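PDB 6ERC: peroxinectin A, which uses hydrogen peroxide to oxidise phenolic donors, iodide and thiocyanate at its haem, as a secreted animal-type peroxidase of a social amoeba. Local coordinates for residues F251-S256 with R479-E484; Q261-T266 with F471-P476; D443-S448 with T453-I458. All coordinates share one frame; numbering follows the deposited sequence.

Contact 1: residues F251-S256 with R479-E484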
loop_
_atom_site.group_PDB
_atom_site.type_symbol
_atom_site.label_atom_id
_atom_site.label_comp_id
_atom_site.label_asym_id
_atom_site.label_seq_id
_atom_site.Cartn_x
_atom_site.Cartn_y
_atom_site.Cartn_z
ATOM N N PHE A 251 23.250 -11.552 8.503
ATOM C CA PHE A 251 21.851 -11.236 8.242
ATOM C C PHE A 251 21.577 -9.753 8.458
ATOM O O PHE A 251 21.031 -9.077 7.580
ATOM C CB PHE A 251 20.942 -12.080 9.132
ATOM C CG PHE A 251 19.519 -11.615 9.137
ATOM C CD1 PHE A 251 18.647 -12.014 8.141
ATOM C CD2 PHE A 251 19.059 -10.759 10.124
ATOM C CE1 PHE A 251 17.340 -11.577 8.135
ATOM C CE2 PHE A 251 17.755 -10.319 10.121
ATOM C CZ PHE A 251 16.894 -10.728 9.127
ATOM N N GLN A 252 21.950 -9.229 9.628
ATOM C CA GLN A 252 21.650 -7.837 9.945
ATOM C C GLN A 252 22.291 -6.892 8.937
ATOM O O GLN A 252 21.645 -5.959 8.447
ATOM C CB GLN A 252 22.114 -7.511 11.367
ATOM C CG GLN A 252 21.357 -8.260 12.457
ATOM C CD GLN A 252 19.858 -8.023 12.409
ATOM O OE1 GLN A 252 19.382 -7.071 11.787
ATOM N NE2 GLN A 252 19.105 -8.897 13.063
ATOM N N GLN A 253 23.566 -7.114 8.615
ATOM C CA GLN A 253 24.222 -6.288 7.604
ATOM C C GLN A 253 23.504 -6.392 6.265
ATOM O O GLN A 253 23.429 -5.412 5.515
ATOM C CB GLN A 253 25.688 -6.700 7.467
ATOM C CG GLN A 253 26.547 -6.356 8.680
ATOM C CD GLN A 253 26.933 -4.880 8.786
ATOM O OE1 GLN A 253 27.605 -4.485 9.740
ATOM N NE2 GLN A 253 26.521 -4.067 7.817
ATOM N N SER A 254 22.972 -7.573 5.944
ATOM C CA SER A 254 22.191 -7.721 4.719
ATOM C C SER A 254 20.827 -7.055 4.857
ATOM O O SER A 254 20.374 -6.362 3.939
ATOM C CB SER A 254 22.032 -9.201 4.372
ATOM O OG SER A 254 23.291 -9.816 4.172
ATOM N N ARG A 255 20.158 -7.258 5.995
ATOM C CA ARG A 255 18.893 -6.573 6.246
ATOM C C ARG A 255 19.058 -5.063 6.137
ATOM O O ARG A 255 18.204 -4.377 5.561
ATOM C CB ARG A 255 18.355 -6.957 7.626
ATOM C CG ARG A 255 17.101 -6.186 8.045
ATOM C CD ARG A 255 16.294 -6.920 9.120
ATOM N NE ARG A 255 16.521 -6.397 10.469
ATOM C CZ ARG A 255 15.760 -5.484 11.074
ATOM N NH1 ARG A 255 14.701 -4.966 10.464
ATOM N NH2 ARG A 255 16.057 -5.085 12.303
ATOM N N SER A 256 20.157 -4.530 6.676
ATOM C CA SER A 256 20.375 -3.089 6.647
ATOM C C SER A 256 20.492 -2.575 5.216
ATOM O O SER A 256 19.963 -1.506 4.890
ATOM C CB SER A 256 21.626 -2.737 7.451
ATOM O OG SER A 256 21.760 -1.337 7.610
ATOM N N ARG A 479 25.502 5.718 6.869
ATOM C CA ARG A 479 26.425 5.569 5.753
ATOM C C ARG A 479 27.623 4.723 6.162
ATOM O O ARG A 479 28.144 3.938 5.362
ATOM C CB ARG A 479 26.880 6.938 5.247
ATOM C CG ARG A 479 25.796 7.748 4.544
ATOM C CD ARG A 479 26.411 8.833 3.663
ATOM N NE ARG A 479 25.468 9.899 3.317
ATOM C CZ ARG A 479 24.593 9.846 2.314
ATOM N NH1 ARG A 479 24.509 8.770 1.541
ATOM N NH2 ARG A 479 23.790 10.878 2.089
ATOM N N MET A 480 28.061 4.860 7.416
ATOM C CA MET A 480 29.152 4.036 7.928
ATOM C C MET A 480 28.750 2.567 7.969
ATOM O O MET A 480 29.492 1.694 7.505
ATOM C CB MET A 480 29.556 4.531 9.321
ATOM C CG MET A 480 30.364 3.545 10.164
ATOM S SD MET A 480 31.976 3.158 9.467
ATOM C CE MET A 480 32.584 1.972 10.666
ATOM N N VAL A 481 27.574 2.277 8.531
ATOM C CA VAL A 481 27.131 0.892 8.675
ATOM C C VAL A 481 26.980 0.237 7.311
ATOM O O VAL A 481 27.308 -0.942 7.132
ATOM C CB VAL A 481 25.814 0.835 9.472
ATOM C CG1 VAL A 481 25.230 -0.581 9.466
ATOM C CG2 VAL A 481 26.042 1.304 10.896
ATOM N N ASN A 482 26.478 0.985 6.335
ATOM C CA ASN A 482 26.151 0.451 5.016
ATOM C C ASN A 482 27.215 0.798 3.986
ATOM O O ASN A 482 26.909 1.042 2.816
ATOM C CB ASN A 482 24.782 0.963 4.580
ATOM C CG ASN A 482 23.658 0.423 5.448
ATOM O OD1 ASN A 482 23.798 -0.620 6.089
ATOM N ND2 ASN A 482 22.537 1.130 5.469
ATOM N N ARG A 483 28.484 0.811 4.400
ATOM C CA ARG A 483 29.564 1.188 3.496
ATOM C C ARG A 483 29.871 0.106 2.470
ATOM O O ARG A 483 30.476 0.411 1.437
ATOM C CB ARG A 483 30.825 1.522 4.297
ATOM C CG ARG A 483 31.324 0.411 5.203
ATOM C CD ARG A 483 32.517 0.880 6.024
ATOM N NE ARG A 483 32.501 0.344 7.383
ATOM C CZ ARG A 483 32.996 -0.838 7.737
ATOM N NH1 ARG A 483 32.930 -1.230 9.002
ATOM N NH2 ARG A 483 33.552 -1.634 6.834
ATOM N N GLU A 484 29.470 -1.138 2.721
ATOM C CA GLU A 484 29.729 -2.236 1.797
ATOM C C GLU A 484 28.474 -2.702 1.068
ATOM O O GLU A 484 28.498 -3.759 0.432
ATOM C CB GLU A 484 30.374 -3.409 2.540
ATOM C CG GLU A 484 31.669 -3.043 3.255
ATOM C CD GLU A 484 32.485 -4.257 3.660
ATOM O OE1 GLU A 484 33.633 -4.388 3.182
ATOM O OE2 GLU A 484 31.977 -5.080 4.451
HETATM O O HOH W 1 25.201 -3.033 5.671
HETATM O O HOH W 2 19.666 0.450 6.350
#

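Contact 2: residues Q261-T266 with F471-P476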
loop_
_atom_site.group_PDB
_atom_site.type_symbol
_atom_site.label_atom_id
_atom_site.label_comp_id
_atom_site.label_asym_id
_atom_site.label_seq_id
_atom_site.Cartn_x
_atom_site.Cartn_y
_atom_site.Cartn_z
ATOM N N GLN A 261 17.993 -0.063 0.364
ATOM C CA GLN A 261 17.591 -0.191 -1.032
ATOM C C GLN A 261 16.121 0.165 -1.210
ATOM O O GLN A 261 15.754 0.858 -2.167
ATOM C CB GLN A 261 17.869 -1.609 -1.529
ATOM C CG GLN A 261 17.582 -1.819 -3.007
ATOM C CD GLN A 261 18.424 -0.930 -3.902
ATOM O OE1 GLN A 261 19.534 -1.294 -4.293
ATOM N NE2 GLN A 261 17.898 0.243 -4.233
ATOM N N ILE A 262 15.262 -0.297 -0.299
ATOM C CA ILE A 262 13.846 0.054 -0.369
ATOM C C ILE A 262 13.673 1.560 -0.215
ATOM O O ILE A 262 12.963 2.206 -0.996
ATOM C CB ILE A 262 13.046 -0.720 0.696
ATOM C CG1 ILE A 262 13.097 -2.226 0.416
ATOM C CG2 ILE A 262 11.592 -0.243 0.727
ATOM C CD1 ILE A 262 12.618 -3.087 1.569
ATOM N N GLN A 263 14.323 2.141 0.793
ATOM C CA GLN A 263 14.172 3.569 1.043
ATOM C C GLN A 263 14.629 4.398 -0.152
ATOM O O GLN A 263 13.944 5.346 -0.554
ATOM C CB GLN A 263 14.949 3.958 2.300
ATOM C CG GLN A 263 14.343 3.422 3.582
ATOM C CD GLN A 263 15.100 3.864 4.815
ATOM O OE1 GLN A 263 16.195 4.424 4.725
ATOM N NE2 GLN A 263 14.514 3.627 5.979
ATOM N N LYS A 264 15.779 4.052 -0.742
ATOM C CA LYS A 264 16.342 4.882 -1.805
ATOM C C LYS A 264 15.444 4.896 -3.036
ATOM O O LYS A 264 15.232 5.950 -3.646
ATOM C CB LYS A 264 17.741 4.394 -2.176
ATOM C CG LYS A 264 18.522 5.383 -3.037
ATOM C CD LYS A 264 19.822 4.783 -3.545
ATOM C CE LYS A 264 20.638 5.791 -4.340
ATOM N NZ LYS A 264 21.857 5.160 -4.930
ATOM N N ILE A 265 14.922 3.731 -3.427
ATOM C CA ILE A 265 14.016 3.673 -4.571
ATOM C C ILE A 265 12.781 4.528 -4.313
ATOM O O ILE A 265 12.253 5.177 -5.224
ATOM C CB ILE A 265 13.640 2.211 -4.880
ATOM C CG1 ILE A 265 14.847 1.472 -5.464
ATOM C CG2 ILE A 265 12.455 2.143 -5.848
ATOM C CD1 ILE A 265 14.674 -0.022 -5.548
ATOM N N THR A 266 12.304 4.546 -3.069
ATOM C CA THR A 266 11.113 5.322 -2.748
ATOM C C THR A 266 11.360 6.815 -2.939
ATOM O O THR A 266 10.574 7.503 -3.599
ATOM C CB THR A 266 10.670 5.024 -1.314
ATOM O OG1 THR A 266 10.362 3.629 -1.190
ATOM C CG2 THR A 266 9.441 5.846 -0.940
ATOM N N PHE A 471 17.234 5.625 11.900
ATOM C CA PHE A 471 18.049 4.718 11.105
ATOM C C PHE A 471 17.980 5.026 9.610
ATOM O O PHE A 471 18.263 4.146 8.789
ATOM C CB PHE A 471 17.618 3.271 11.356
ATOM C CG PHE A 471 17.930 2.765 12.739
ATOM C CD1 PHE A 471 17.144 3.129 13.820
ATOM C CD2 PHE A 471 18.997 1.905 12.953
ATOM C CE1 PHE A 471 17.424 2.657 15.090
ATOM C CE2 PHE A 471 19.279 1.430 14.220
ATOM C CZ PHE A 471 18.492 1.805 15.288
ATOM N N TRP A 472 17.602 6.249 9.238
ATOM C CA TRP A 472 17.521 6.597 7.826
ATOM C C TRP A 472 18.897 6.478 7.181
ATOM O O TRP A 472 19.905 6.914 7.742
ATOM C CB TRP A 472 16.970 8.013 7.652
ATOM C CG TRP A 472 16.701 8.346 6.219
ATOM C CD1 TRP A 472 17.436 9.167 5.413
ATOM C CD2 TRP A 472 15.629 7.848 5.413
ATOM N NE1 TRP A 472 16.884 9.214 4.155
ATOM C CE2 TRP A 472 15.774 8.410 4.130
ATOM C CE3 TRP A 472 14.559 6.981 5.654
ATOM C CZ2 TRP A 472 14.886 8.138 3.093
ATOM C CZ3 TRP A 472 13.681 6.712 4.625
ATOM C CH2 TRP A 472 13.850 7.286 3.360
ATOM N N TYR A 473 18.935 5.886 5.983
ATOM C CA TYR A 473 20.214 5.501 5.394
ATOM C C TYR A 473 21.109 6.705 5.131
ATOM O O TYR A 473 22.338 6.579 5.167
ATOM C CB TYR A 473 19.984 4.711 4.104
ATOM C CG TYR A 473 19.590 5.538 2.897
ATOM C CD1 TYR A 473 18.259 5.845 2.639
ATOM C CD2 TYR A 473 20.548 5.985 1.998
ATOM C CE1 TYR A 473 17.898 6.591 1.527
ATOM C CE2 TYR A 473 20.198 6.730 0.887
ATOM C CZ TYR A 473 18.875 7.030 0.655
ATOM O OH TYR A 473 18.531 7.772 -0.453
ATOM N N GLU A 474 20.529 7.874 4.877
ATOM C CA GLU A 474 21.329 9.049 4.552
ATOM C C GLU A 474 21.974 9.701 5.771
ATOM O O GLU A 474 22.642 10.728 5.612
ATOM C CB GLU A 474 20.474 10.091 3.821
ATOM C CG GLU A 474 19.829 9.598 2.529
ATOM C CD GLU A 474 19.045 10.691 1.812
ATOM O OE1 GLU A 474 19.674 11.683 1.379
ATOM O OE2 GLU A 474 17.804 10.563 1.690
ATOM N N THR A 475 21.796 9.153 6.981
ATOM C CA THR A 475 22.445 9.771 8.128
ATOM C C THR A 475 23.897 9.300 8.235
ATOM O O THR A 475 24.220 8.174 7.843
ATOM C CB THR A 475 21.688 9.449 9.418
ATOM O OG1 THR A 475 22.136 10.312 10.469
ATOM C CG2 THR A 475 21.901 8.015 9.852
ATOM N N PRO A 476 24.799 10.143 8.753
ATOM C CA PRO A 476 26.221 9.747 8.785
ATOM C C PRO A 476 26.467 8.384 9.411
ATOM O O PRO A 476 27.178 7.553 8.828
ATOM C CB PRO A 476 26.870 10.877 9.596
ATOM C CG PRO A 476 25.996 12.056 9.360
ATOM C CD PRO A 476 24.603 11.514 9.265
#

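Contact 3: residues D443-S448 with T453-I458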
loop_
_atom_site.group_PDB
_atom_site.type_symbol
_atom_site.label_atom_id
_atom_site.label_comp_id
_atom_site.label_asym_id
_atom_site.label_seq_id
_atom_site.Cartn_x
_atom_site.Cartn_y
_atom_site.Cartn_z
ATOM N N ASP A 443 -7.825 17.797 -10.654
ATOM C CA ASP A 443 -6.810 17.777 -11.698
ATOM C C ASP A 443 -5.443 17.501 -11.082
ATOM O O ASP A 443 -5.144 17.946 -9.971
ATOM C CB ASP A 443 -6.791 19.110 -12.446
ATOM C CG ASP A 443 -8.153 19.492 -12.986
ATOM O OD1 ASP A 443 -8.872 18.597 -13.475
ATOM O OD2 ASP A 443 -8.506 20.688 -12.914
ATOM N N HIS A 444 -4.613 16.758 -11.808
ATOM C CA HIS A 444 -3.289 16.417 -11.304
ATOM C C HIS A 444 -2.403 17.654 -11.229
ATOM O O HIS A 444 -2.396 18.492 -12.136
ATOM C CB HIS A 444 -2.634 15.366 -12.198
ATOM C CG HIS A 444 -3.346 14.049 -12.205
ATOM N ND1 HIS A 444 -3.056 13.052 -13.111
ATOM C CD2 HIS A 444 -4.334 13.564 -11.416
ATOM C CE1 HIS A 444 -3.835 12.011 -12.882
ATOM N NE2 HIS A 444 -4.620 12.296 -11.859
ATOM N N MET A 445 -1.648 17.764 -10.138
ATOM C CA MET A 445 -0.681 18.843 -10.001
ATOM C C MET A 445 0.358 18.760 -11.113
ATOM O O MET A 445 0.678 17.679 -11.614
ATOM C CB MET A 445 0.007 18.769 -8.638
ATOM C CG MET A 445 -0.888 19.142 -7.475
ATOM S SD MET A 445 -0.723 20.877 -7.002
ATOM C CE MET A 445 0.789 20.822 -6.042
ATOM N N GLU A 446 0.889 19.920 -11.497
ATOM C CA GLU A 446 1.887 19.970 -12.559
ATOM C C GLU A 446 3.071 19.082 -12.202
ATOM O O GLU A 446 3.672 19.229 -11.134
ATOM C CB GLU A 446 2.346 21.409 -12.791
ATOM C CG GLU A 446 3.315 21.567 -13.959
ATOM C CD GLU A 446 3.507 23.014 -14.379
ATOM O OE1 GLU A 446 2.922 23.914 -13.737
ATOM O OE2 GLU A 446 4.239 23.255 -15.362
ATOM N N GLY A 447 3.396 18.150 -13.094
ATOM C CA GLY A 447 4.461 17.207 -12.841
ATOM C C GLY A 447 4.112 16.095 -11.881
ATOM O O GLY A 447 4.994 15.304 -11.531
ATOM N N SER A 448 2.858 16.001 -11.449
ATOM C CA SER A 448 2.423 14.977 -10.513
ATOM C C SER A 448 1.359 14.101 -11.156
ATOM O O SER A 448 0.818 14.413 -12.221
ATOM C CB SER A 448 1.865 15.601 -9.230
ATOM O OG SER A 448 2.767 16.555 -8.700
ATOM N N THR A 453 -4.903 18.087 -3.238
ATOM C CA THR A 453 -5.205 17.594 -1.899
ATOM C C THR A 453 -4.377 16.356 -1.574
ATOM O O THR A 453 -3.644 16.325 -0.578
ATOM C CB THR A 453 -6.699 17.298 -1.778
ATOM O OG1 THR A 453 -7.442 18.477 -2.101
ATOM C CG2 THR A 453 -7.046 16.862 -0.362
ATOM N N PHE A 454 -4.489 15.316 -2.402
ATOM C CA PHE A 454 -3.707 14.107 -2.173
ATOM C C PHE A 454 -2.212 14.407 -2.191
ATOM O O PHE A 454 -1.444 13.830 -1.414
ATOM C CB PHE A 454 -4.062 13.050 -3.223
ATOM C CG PHE A 454 -5.389 12.367 -2.993
ATOM C CD1 PHE A 454 -6.238 12.767 -1.972
ATOM C CD2 PHE A 454 -5.776 11.308 -3.796
ATOM C CE1 PHE A 454 -7.446 12.126 -1.766
ATOM C CE2 PHE A 454 -6.982 10.666 -3.594
ATOM C CZ PHE A 454 -7.817 11.076 -2.578
ATOM N N TYR A 455 -1.782 15.315 -3.069
ATOM C CA TYR A 455 -0.380 15.718 -3.106
ATOM C C TYR A 455 0.090 16.190 -1.736
ATOM O O TYR A 455 1.152 15.781 -1.250
ATOM C CB TYR A 455 -0.199 16.822 -4.148
ATOM C CG TYR A 455 1.217 17.313 -4.333
ATOM C CD1 TYR A 455 1.784 18.214 -3.443
ATOM C CD2 TYR A 455 1.974 16.899 -5.418
ATOM C CE1 TYR A 455 3.072 18.674 -3.619
ATOM C CE2 TYR A 455 3.263 17.353 -5.601
ATOM C CZ TYR A 455 3.808 18.241 -4.701
ATOM O OH TYR A 455 5.093 18.698 -4.884
ATOM N N LEU A 456 -0.697 17.056 -1.094
ATOM C CA LEU A 456 -0.285 17.631 0.182
ATOM C C LEU A 456 -0.206 16.567 1.270
ATOM O O LEU A 456 0.727 16.572 2.082
ATOM C CB LEU A 456 -1.250 18.747 0.582
ATOM C CG LEU A 456 -0.781 19.716 1.670
ATOM C CD1 LEU A 456 -1.456 21.066 1.488
ATOM C CD2 LEU A 456 -1.057 19.173 3.065
ATOM N N ILE A 457 -1.170 15.645 1.305
ATOM C CA ILE A 457 -1.172 14.617 2.341
ATOM C C ILE A 457 0.004 13.667 2.152
ATOM O O ILE A 457 0.660 13.266 3.123
ATOM C CB ILE A 457 -2.517 13.866 2.339
ATOM C CG1 ILE A 457 -3.670 14.836 2.617
ATOM C CG2 ILE A 457 -2.516 12.750 3.382
ATOM C CD1 ILE A 457 -5.034 14.292 2.259
ATOM N N ILE A 458 0.293 13.290 0.906
ATOM C CA ILE A 458 1.397 12.374 0.646
ATOM C C ILE A 458 2.729 13.055 0.934
ATOM O O ILE A 458 3.611 12.485 1.586
ATOM C CB ILE A 458 1.328 11.850 -0.800
ATOM C CG1 ILE A 458 0.067 11.005 -0.991
ATOM C CG2 ILE A 458 2.565 11.022 -1.128
ATOM C CD1 ILE A 458 -0.257 10.702 -2.440
#

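Contact 1: residues F251-S256 with R479-E484
The C-terminal end of helix 476-481 docks on one side of helix 247-275, with V481 and N482 meeting Q253 and S256 in a small polar junction of the helical peroxidase fold. S256 OG donates a hydrogen bond to N482 OD1 at 2.6 Å, and the hydroxyl lies in the carbonyl plane on a lone pair, with a C=O...O angle of 116°. The hydroxyl reaches that amide because OG stands opposite the backbone N (chi1 -171°). One turn earlier, Q253 bends at its second torsion and hands an N-H of NE2 to V481 O at 3.3 Å. This donor comes in well tilted from the carbonyl plane, while the other end of the amide, OE1, is held by R249. V481 fills the space beside the two bonds, its CG1 4.0 Å from S256 OG. A water extends the junction, accepting from N482 ND2 at 3.1 Å, with S256 O close by. On another side of helix 247-275, S254 packs on H231, A235 and F238 of helix 218-241; past N482 the chain reaches that helix too, E484 touching L241.

Contact 2: residues Q261-T266 with F471-P476
Q263, on helix 247-275, and Y473, in the linker between helices 452-467 and 476-481, bring the two backbones to within 7.7 Å, CA to CA. The linker folds here into a type I beta turn from W472 to T475, closed by T475 N bonding W472 O, and T475 then takes the N-cap position of helix 476-481. Q263 reaches out, extended beyond CG, and lays its amide over one face of the W472 indole. The planes are 21° apart, and OE1 sits 3.2 Å from W472 CE3. The same oxygen lies at the edge of the Y473 ring, 3.3 Å from CD1, and takes a weak bond from Y473 N at 3.4 Å. Its partner nitrogen, NE2, turns instead to I150 O. W472 is fixed in rotation by NE1, which donates to E474 OE2 at 3.0 Å, nearly in the indole plane. With a leucine in place of W472, the Q263 amide would probably lose the flat surface beneath it, and the E474 carboxylate would probably lose the NE1 bond that helps fix its rotation. K264 crosses the phenol, its CG 3.5 Å from Y473 OH. The Q263 amide, lying nearly flat over the W472 face, joins turn to helix, and through I150, which lies between sodium-site residues Y149 and D151, links them to the metal-binding loop.

Contact 3: residues D443-S448 with T453-I458
M445 sets its terminal methyl over one face of the Y455 ring, a CH-pi and Met-aromatic contact that packs the loop after helix 435-441 against the early part of helix 452-467. CE stands 3.8 Å from the centroid of the Y455 ring and only 10° off its normal, practically over the centre. The sulfur is a looser partner: SD lies 5.1 Å from the same centroid in an oblique position. An unusual second torsion (chi2 -95°) and a further bend at the third fold the thioether back, which carries the methyl over the ring rather than past it. S448 approaches differently, at the rim and near the ring plane, with OG 3.2 Å from Y455 CE2; its hydroxyl also has a weak bond to L275 O, at the end of helix 247-275. The phenol thus meets a methyl on a face and a hydroxyl on an edge, while V450 touches it from the short connection between the two segments.

What places M445 and S448 round one ring is a type II beta turn, closed by S448 N bonding M445 O at 2.8 Å. G447 takes the positive phi (76°) of the third turn position, a conformation that favours glycine. F454 and I458 of the same helix as Y455 pack on A300 of helix 294-300. T453, whose CB points away from 443-448, bonds through OG1 to E442 OE2, just ahead of that segment. Just before the turn, H444 passes N355, a residue of the calcium site, and both its imidazole nitrogens are engaged: ND1 with E66 OE2, and NE2 with the backbone oxygen of I356.

Contacts 1 and 2 show how one long helix can hold two neighbouring segments from some 200 residues further along the chain: both use helix 247-275, their centres lie 11 Å apart, and they touch where R479 CG packs 3.7 Å from Y473 O. Contact 3 is more remote, its centre 24 Å from that of contact 2 and 34 Å from that of contact 1, although its nearest atoms come within about 9 Å of contact 2. None of the three forms the haem pocket itself. The S448 side chain is about 13 Å from the haem, and the Q263 side chain about 9 Å from the sodium ion, whose ligand residue N82 follows H81, the predicted proton acceptor.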